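Local coordinates for MrsD protein (Bacillus sp., PDB 1P3Y), which catalyses the FAD-dependent oxidative decarboxylation of the C-terminal cysteine of the mersacidin precursor, giving an aminoenethiol residue, at residues Thr118-Asn130 and Arg168-Ile180. Residues are numbered along the deposited sequence; the frame is centred on the assembly and turned at random.
With FAD (flavin-adenine dinucleotide), chain B.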
loop_
_atom_site.group_PDB
_atom_site.type_symbol
_atom_site.label_atom_id
_atom_site.label_comp_id
_atom_site.label_asym_id
_atom_site.label_seq_id
_atom_site.Cartn_x
_atom_site.Cartn_y
_atom_site.Cartn_z
ATOM N N THR A 118 -12.656 -35.036 18.785
ATOM C CA THR A 118 -11.455 -34.233 19.025
ATOM C C THR A 118 -11.107 -34.157 20.509
ATOM O O THR A 118 -11.992 -34.030 21.360
ATOM C CB THR A 118 -11.657 -32.767 18.508
ATOM O OG1 THR A 118 -11.881 -32.781 17.096
ATOM C CG2 THR A 118 -10.442 -31.891 18.826
ATOM N N ILE A 119 -9.817 -34.215 20.825
ATOM C CA ILE A 119 -9.413 -34.098 22.217
ATOM C C ILE A 119 -8.943 -32.657 22.440
ATOM O O ILE A 119 -8.078 -32.169 21.711
ATOM C CB ILE A 119 -8.277 -35.099 22.587
ATOM C CG1 ILE A 119 -7.622 -34.668 23.900
ATOM C CG2 ILE A 119 -7.241 -35.149 21.496
ATOM C CD1 ILE A 119 -6.545 -35.595 24.381
ATOM N N PHE A 120 -9.522 -31.994 23.447
ATOM C CA PHE A 120 -9.196 -30.611 23.790
ATOM C C PHE A 120 -8.341 -30.461 25.037
ATOM O O PHE A 120 -8.541 -31.168 26.019
ATOM C CB PHE A 120 -10.469 -29.806 24.052
ATOM C CG PHE A 120 -11.364 -29.682 22.874
ATOM C CD1 PHE A 120 -12.165 -30.752 22.477
ATOM C CD2 PHE A 120 -11.417 -28.479 22.155
ATOM C CE1 PHE A 120 -13.018 -30.630 21.376
ATOM C CE2 PHE A 120 -12.257 -28.334 21.058
ATOM C CZ PHE A 120 -13.064 -29.411 20.662
ATOM N N PHE A 121 -7.411 -29.515 25.003
ATOM C CA PHE A 121 -6.570 -29.228 26.159
ATOM C C PHE A 121 -6.776 -27.760 26.527
ATOM O O PHE A 121 -5.942 -26.917 26.228
ATOM C CB PHE A 121 -5.089 -29.460 25.853
ATOM C CG PHE A 121 -4.697 -30.907 25.795
ATOM C CD1 PHE A 121 -4.975 -31.677 24.665
ATOM C CD2 PHE A 121 -4.009 -31.489 26.864
ATOM C CE1 PHE A 121 -4.566 -33.010 24.591
ATOM C CE2 PHE A 121 -3.593 -32.818 26.806
ATOM C CZ PHE A 121 -3.869 -33.585 25.663
ATOM N N PRO A 122 -7.899 -27.437 27.186
ATOM C CA PRO A 122 -8.194 -26.058 27.582
ATOM C C PRO A 122 -7.100 -25.386 28.395
ATOM O O PRO A 122 -6.354 -26.035 29.127
ATOM C CB PRO A 122 -9.492 -26.193 28.377
ATOM C CG PRO A 122 -10.158 -27.343 27.730
ATOM C CD PRO A 122 -9.022 -28.326 27.533
ATOM N N ASN A 123 -7.045 -24.066 28.276
ATOM C CA ASN A 123 -6.072 -23.244 28.971
ATOM C C ASN A 123 -6.607 -21.816 28.938
ATOM O O ASN A 123 -6.875 -21.264 27.879
ATOM C CB ASN A 123 -4.712 -23.339 28.267
ATOM C CG ASN A 123 -3.686 -22.423 28.868
ATOM O OD1 ASN A 123 -3.650 -21.237 28.558
ATOM N ND2 ASN A 123 -2.851 -22.957 29.750
ATOM N N MET A 124 -6.786 -21.224 30.107
ATOM C CA MET A 124 -7.316 -19.878 30.187
ATOM C C MET A 124 -7.122 -19.344 31.588
ATOM O O MET A 124 -6.655 -20.047 32.490
ATOM C CB MET A 124 -8.809 -19.877 29.854
ATOM C CG MET A 124 -9.673 -20.681 30.842
ATOM S SD MET A 124 -11.282 -21.082 30.133
ATOM C CE MET A 124 -10.874 -22.543 29.182
ATOM N N ASN A 125 -7.493 -18.086 31.754
ATOM C CA ASN A 125 -7.397 -17.398 33.030
ATOM C C ASN A 125 -8.364 -18.077 34.007
ATOM O O ASN A 125 -9.456 -18.512 33.614
ATOM C CB ASN A 125 -7.793 -15.939 32.820
ATOM C CG ASN A 125 -7.525 -15.102 34.009
ATOM O OD1 ASN A 125 -6.375 -14.944 34.415
ATOM N ND2 ASN A 125 -8.581 -14.547 34.594
ATOM N N ASP A 126 -7.960 -18.176 35.269
ATOM C CA ASP A 126 -8.794 -18.807 36.295
ATOM C C ASP A 126 -10.179 -18.177 36.413
ATOM O O ASP A 126 -11.170 -18.879 36.660
ATOM C CB ASP A 126 -8.085 -18.778 37.655
ATOM C CG ASP A 126 -7.217 -20.012 37.885
ATOM O OD1 ASP A 126 -7.784 -21.092 38.199
ATOM O OD2 ASP A 126 -5.973 -19.898 37.736
ATOM N N LEU A 127 -10.249 -16.857 36.246
ATOM C CA LEU A 127 -11.543 -16.194 36.303
ATOM C C LEU A 127 -12.415 -16.786 35.194
ATOM O O LEU A 127 -13.577 -17.142 35.411
ATOM C CB LEU A 127 -11.388 -14.685 36.105
ATOM C CG LEU A 127 -10.875 -13.919 37.334
ATOM C CD1 LEU A 127 -10.583 -12.472 36.970
ATOM C CD2 LEU A 127 -11.912 -13.991 38.449
ATOM N N MET A 128 -11.837 -16.912 34.005
ATOM C CA MET A 128 -12.558 -17.462 32.865
ATOM C C MET A 128 -12.918 -18.921 33.089
ATOM O O MET A 128 -14.008 -19.368 32.731
ATOM C CB MET A 128 -11.701 -17.352 31.603
ATOM C CG MET A 128 -11.393 -15.931 31.179
ATOM S SD MET A 128 -10.082 -15.891 29.962
ATOM C CE MET A 128 -10.998 -16.415 28.475
ATOM N N TRP A 129 -11.988 -19.665 33.671
ATOM C CA TRP A 129 -12.208 -21.081 33.911
ATOM C C TRP A 129 -13.383 -21.355 34.864
ATOM O O TRP A 129 -14.088 -22.364 34.735
ATOM C CB TRP A 129 -10.908 -21.720 34.426
ATOM C CG TRP A 129 -11.049 -23.178 34.743
ATOM C CD1 TRP A 129 -11.226 -23.733 35.986
ATOM C CD2 TRP A 129 -11.092 -24.272 33.808
ATOM N NE1 TRP A 129 -11.377 -25.099 35.884
ATOM C CE2 TRP A 129 -11.301 -25.460 34.563
ATOM C CE3 TRP A 129 -10.978 -24.367 32.415
ATOM C CZ2 TRP A 129 -11.399 -26.733 33.963
ATOM C CZ3 TRP A 129 -11.077 -25.634 31.814
ATOM C CH2 TRP A 129 -11.286 -26.799 32.592
ATOM N N ASN A 130 -13.631 -20.437 35.789
ATOM C CA ASN A 130 -14.711 -20.647 36.739
ATOM C C ASN A 130 -16.057 -20.144 36.277
ATOM O O ASN A 130 -17.038 -20.229 37.013
ATOM C CB ASN A 130 -14.357 -20.034 38.103
ATOM C CG ASN A 130 -13.133 -20.696 38.735
ATOM O OD1 ASN A 130 -12.993 -21.930 38.723
ATOM N ND2 ASN A 130 -12.241 -19.878 39.293
ATOM N N ARG A 168 -3.491 -22.008 36.807
ATOM C CA ARG A 168 -3.714 -23.233 36.050
ATOM C C ARG A 168 -2.929 -23.262 34.742
ATOM O O ARG A 168 -2.602 -22.211 34.186
ATOM C CB ARG A 168 -5.199 -23.423 35.757
ATOM C CG ARG A 168 -6.044 -23.680 36.997
ATOM C CD ARG A 168 -7.493 -23.858 36.605
ATOM N NE ARG A 168 -7.951 -25.225 36.812
ATOM C CZ ARG A 168 -8.296 -25.723 37.995
ATOM N NH1 ARG A 168 -8.238 -24.956 39.075
ATOM N NH2 ARG A 168 -8.700 -26.985 38.100
ATOM N N GLY A 169 -2.634 -24.479 34.273
ATOM C CA GLY A 169 -1.869 -24.690 33.056
ATOM C C GLY A 169 -2.052 -26.065 32.420
ATOM O O GLY A 169 -2.849 -26.885 32.862
ATOM N N LEU A 170 -1.307 -26.312 31.353
ATOM C CA LEU A 170 -1.385 -27.576 30.634
ATOM C C LEU A 170 -0.497 -28.623 31.296
ATOM O O LEU A 170 0.538 -28.279 31.871
ATOM C CB LEU A 170 -0.925 -27.374 29.182
ATOM C CG LEU A 170 -1.791 -26.526 28.244
ATOM C CD1 LEU A 170 -0.950 -26.085 27.044
ATOM C CD2 LEU A 170 -3.018 -27.328 27.799
ATOM N N ILE A 171 -0.890 -29.893 31.208
ATOM C CA ILE A 171 -0.073 -30.942 31.795
ATOM C C ILE A 171 1.128 -31.134 30.882
ATOM O O ILE A 171 1.012 -31.030 29.673
ATOM C CB ILE A 171 -0.838 -32.312 31.969
ATOM C CG1 ILE A 171 -1.159 -32.965 30.619
ATOM C CG2 ILE A 171 -2.095 -32.095 32.784
ATOM C CD1 ILE A 171 -2.235 -32.297 29.835
ATOM N N THR A 172 2.285 -31.389 31.474
ATOM C CA THR A 172 3.521 -31.589 30.723
ATOM C C THR A 172 3.339 -32.465 29.472
ATOM O O THR A 172 2.404 -33.274 29.387
ATOM C CB THR A 172 4.596 -32.196 31.660
ATOM O OG1 THR A 172 4.102 -33.417 32.233
ATOM C CG2 THR A 172 4.899 -31.225 32.802
ATOM N N PRO A 173 4.231 -32.308 28.481
ATOM C CA PRO A 173 4.164 -33.079 27.237
ATOM C C PRO A 173 3.919 -34.563 27.439
ATOM O O PRO A 173 3.105 -35.162 26.729
ATOM C CB PRO A 173 5.512 -32.805 26.584
ATOM C CG PRO A 173 5.788 -31.391 26.994
ATOM C CD PRO A 173 5.376 -31.381 28.462
ATOM N N ASP A 174 4.625 -35.158 28.396
ATOM C CA ASP A 174 4.475 -36.589 28.687
ATOM C C ASP A 174 3.058 -36.958 29.146
ATOM O O ASP A 174 2.480 -37.930 28.665
ATOM C CB ASP A 174 5.503 -37.018 29.740
ATOM C CG ASP A 174 5.544 -36.077 30.927
ATOM O OD1 ASP A 174 5.665 -34.848 30.705
ATOM O OD2 ASP A 174 5.461 -36.562 32.075
ATOM N N LYS A 175 2.495 -36.190 30.072
ATOM C CA LYS A 175 1.136 -36.477 30.525
ATOM C C LYS A 175 0.230 -36.370 29.300
ATOM O O LYS A 175 -0.558 -37.280 28.998
ATOM C CB LYS A 175 0.655 -35.450 31.556
ATOM C CG LYS A 175 1.640 -35.065 32.624
ATOM C CD LYS A 175 1.630 -36.017 33.788
ATOM C CE LYS A 175 2.396 -35.393 34.958
ATOM N NZ LYS A 175 3.763 -34.915 34.546
ATOM N N ALA A 176 0.356 -35.237 28.604
ATOM C CA ALA A 176 -0.436 -34.957 27.408
ATOM C C ALA A 176 -0.378 -36.110 26.405
ATOM O O ALA A 176 -1.405 -36.516 25.847
ATOM C CB ALA A 176 0.045 -33.680 26.766
ATOM N N LEU A 177 0.822 -36.635 26.171
ATOM C CA LEU A 177 0.972 -37.754 25.241
ATOM C C LEU A 177 0.096 -38.924 25.705
ATOM O O LEU A 177 -0.640 -39.522 24.909
ATOM C CB LEU A 177 2.440 -38.197 25.163
ATOM C CG LEU A 177 2.748 -39.505 24.415
ATOM C CD1 LEU A 177 2.134 -39.493 23.014
ATOM C CD2 LEU A 177 4.270 -39.679 24.339
ATOM N N LEU A 178 0.171 -39.233 27.001
ATOM C CA LEU A 178 -0.613 -40.317 27.574
ATOM C C LEU A 178 -2.105 -40.071 27.353
ATOM O O LEU A 178 -2.849 -40.982 26.955
ATOM C CB LEU A 178 -0.308 -40.456 29.068
ATOM C CG LEU A 178 1.153 -40.786 29.419
ATOM C CD1 LEU A 178 1.307 -40.835 30.936
ATOM C CD2 LEU A 178 1.569 -42.122 28.800
ATOM N N ALA A 179 -2.540 -38.836 27.604
ATOM C CA ALA A 179 -3.941 -38.485 27.416
ATOM C C ALA A 179 -4.334 -38.716 25.953
ATOM O O ALA A 179 -5.441 -39.178 25.669
ATOM C CB ALA A 179 -4.171 -37.045 27.817
ATOM N N ILE A 180 -3.426 -38.419 25.025
ATOM C CA ILE A 180 -3.729 -38.634 23.617
ATOM C C ILE A 180 -3.923 -40.135 23.372
ATOM O O ILE A 180 -4.900 -40.550 22.735
ATOM C CB ILE A 180 -2.581 -38.144 22.679
ATOM C CG1 ILE A 180 -2.235 -36.682 22.957
ATOM C CG2 ILE A 180 -2.999 -38.313 21.212
ATOM C CD1 ILE A 180 -3.365 -35.752 22.729
HETATM P PA FAD B . -9.373 -16.314 16.831
HETATM O O1A FAD B . -7.879 -16.018 16.880
HETATM O O2A FAD B . -9.942 -16.911 15.558
HETATM O O5B FAD B . -10.257 -14.968 17.147
HETATM C C5B FAD B . -9.721 -13.767 17.777
HETATM C C4B FAD B . -9.342 -12.704 16.753
HETATM O O4B FAD B . -9.163 -13.305 15.475
HETATM C C3B FAD B . -10.404 -11.612 16.534
HETATM O O3B FAD B . -9.774 -10.397 16.928
HETATM C C2B FAD B . -10.741 -11.731 15.084
HETATM O O2B FAD B . -11.139 -10.602 14.358
HETATM C C1B FAD B . -9.501 -12.380 14.477
HETATM N N9A FAD B . -9.621 -13.178 13.213
HETATM C C8A FAD B . -10.236 -14.477 12.945
HETATM N N7A FAD B . -10.151 -14.872 11.693
HETATM C C5A FAD B . -9.444 -13.816 11.032
HETATM C C6A FAD B . -9.021 -13.587 9.664
HETATM N N6A FAD B . -9.242 -14.475 8.681
HETATM N N1A FAD B . -8.342 -12.367 9.360
HETATM C C2A FAD B . -8.092 -11.427 10.322
HETATM N N3A FAD B . -8.457 -11.570 11.694
HETATM C C4A FAD B . -9.157 -12.844 11.909
HETATM N N1 FAD B . -8.390 -16.830 25.732
HETATM C C2 FAD B . -8.496 -18.059 26.371
HETATM O O2 FAD B . -9.607 -18.652 26.432
HETATM N N3 FAD B . -7.351 -18.632 26.946
HETATM C C4 FAD B . -6.028 -18.046 26.939
HETATM O O4 FAD B . -5.044 -18.656 27.509
HETATM C C4X FAD B . -5.952 -16.823 26.277
HETATM N N5 FAD B . -4.651 -16.212 26.219
HETATM C C5X FAD B . -4.536 -14.970 25.517
HETATM C C6 FAD B . -3.268 -14.319 25.426
HETATM C C7 FAD B . -3.065 -13.057 24.727
HETATM C C7M FAD B . -1.635 -12.448 24.681
HETATM C C8 FAD B . -4.241 -12.425 24.087
HETATM C C8M FAD B . -4.182 -11.120 23.320
HETATM C C9 FAD B . -5.509 -13.025 24.150
HETATM C C9A FAD B . -5.712 -14.284 24.851
HETATM N N10 FAD B . -7.016 -15.022 24.996
HETATM C C10 FAD B . -7.129 -16.242 25.680
HETATM C "C1'" FAD B . -8.167 -14.423 24.388
HETATM C "C2'" FAD B . -8.616 -14.970 23.082
HETATM O "O2'" FAD B . -7.494 -14.788 22.105
HETATM C "C3'" FAD B . -9.796 -14.234 22.567
HETATM O "O3'" FAD B . -11.018 -14.641 23.218
HETATM C "C4'" FAD B . -10.029 -14.387 21.036
HETATM O "O4'" FAD B . -11.182 -13.552 20.680
HETATM C "C5'" FAD B . -10.321 -15.792 20.569
HETATM O "O5'" FAD B . -9.102 -16.500 20.294
HETATM P P FAD B . -9.069 -17.788 19.384
HETATM O O1P FAD B . -7.666 -18.217 19.343
HETATM O O2P FAD B . -10.065 -18.782 19.923
HETATM O O3P FAD B . -9.729 -17.314 17.986
#
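Arg168 meets Asp126 and Trp129 at the polar end of a Rossmann-fold contact, in which helix 173-180, the start of the last helix, runs at 152° to strand 119-122 of the parallel sheet, close to antiparallel. The backbone Arg168 N gives Asp126 OD2 a weak hydrogen bond of 3.4 Å, and Asp126 OD1 forms a long salt bridge with Arg168 NH1 at 4.0 Å. The carboxylate and guanidinium planes stand 81° apart, far from a coplanar pairing; Arg168 NH1 has a second, long and weak ion-pair partner in Glu153. A bend at chi3 lays the guanidinium over one face of the Trp129 indole, offset toward its rim and 11° from parallel, with Arg168 NE 3.6 Å from Trp129 NE1. Arg168 CD adds a CH-pi contact to the five-membered ring.

The loop after the strand illustrates how a Rossmann sheet presents its cofactor at the C-terminal ends of its strands: FAD N3 donates to Asn123 O at 2.8 Å. On strand 119-122 itself, Leu170 CD2 packs against Phe121 CB. The methyls of Ala176 and Ala179 meet the Phe121 ring obliquely, at CE2 and CZ. Ile171 CD1 reaches the ring edge at CE2, while Ile180 CD1 lies 3.5 Å from Phe121 CE1 and 3.6 Å from Ile119 CD1.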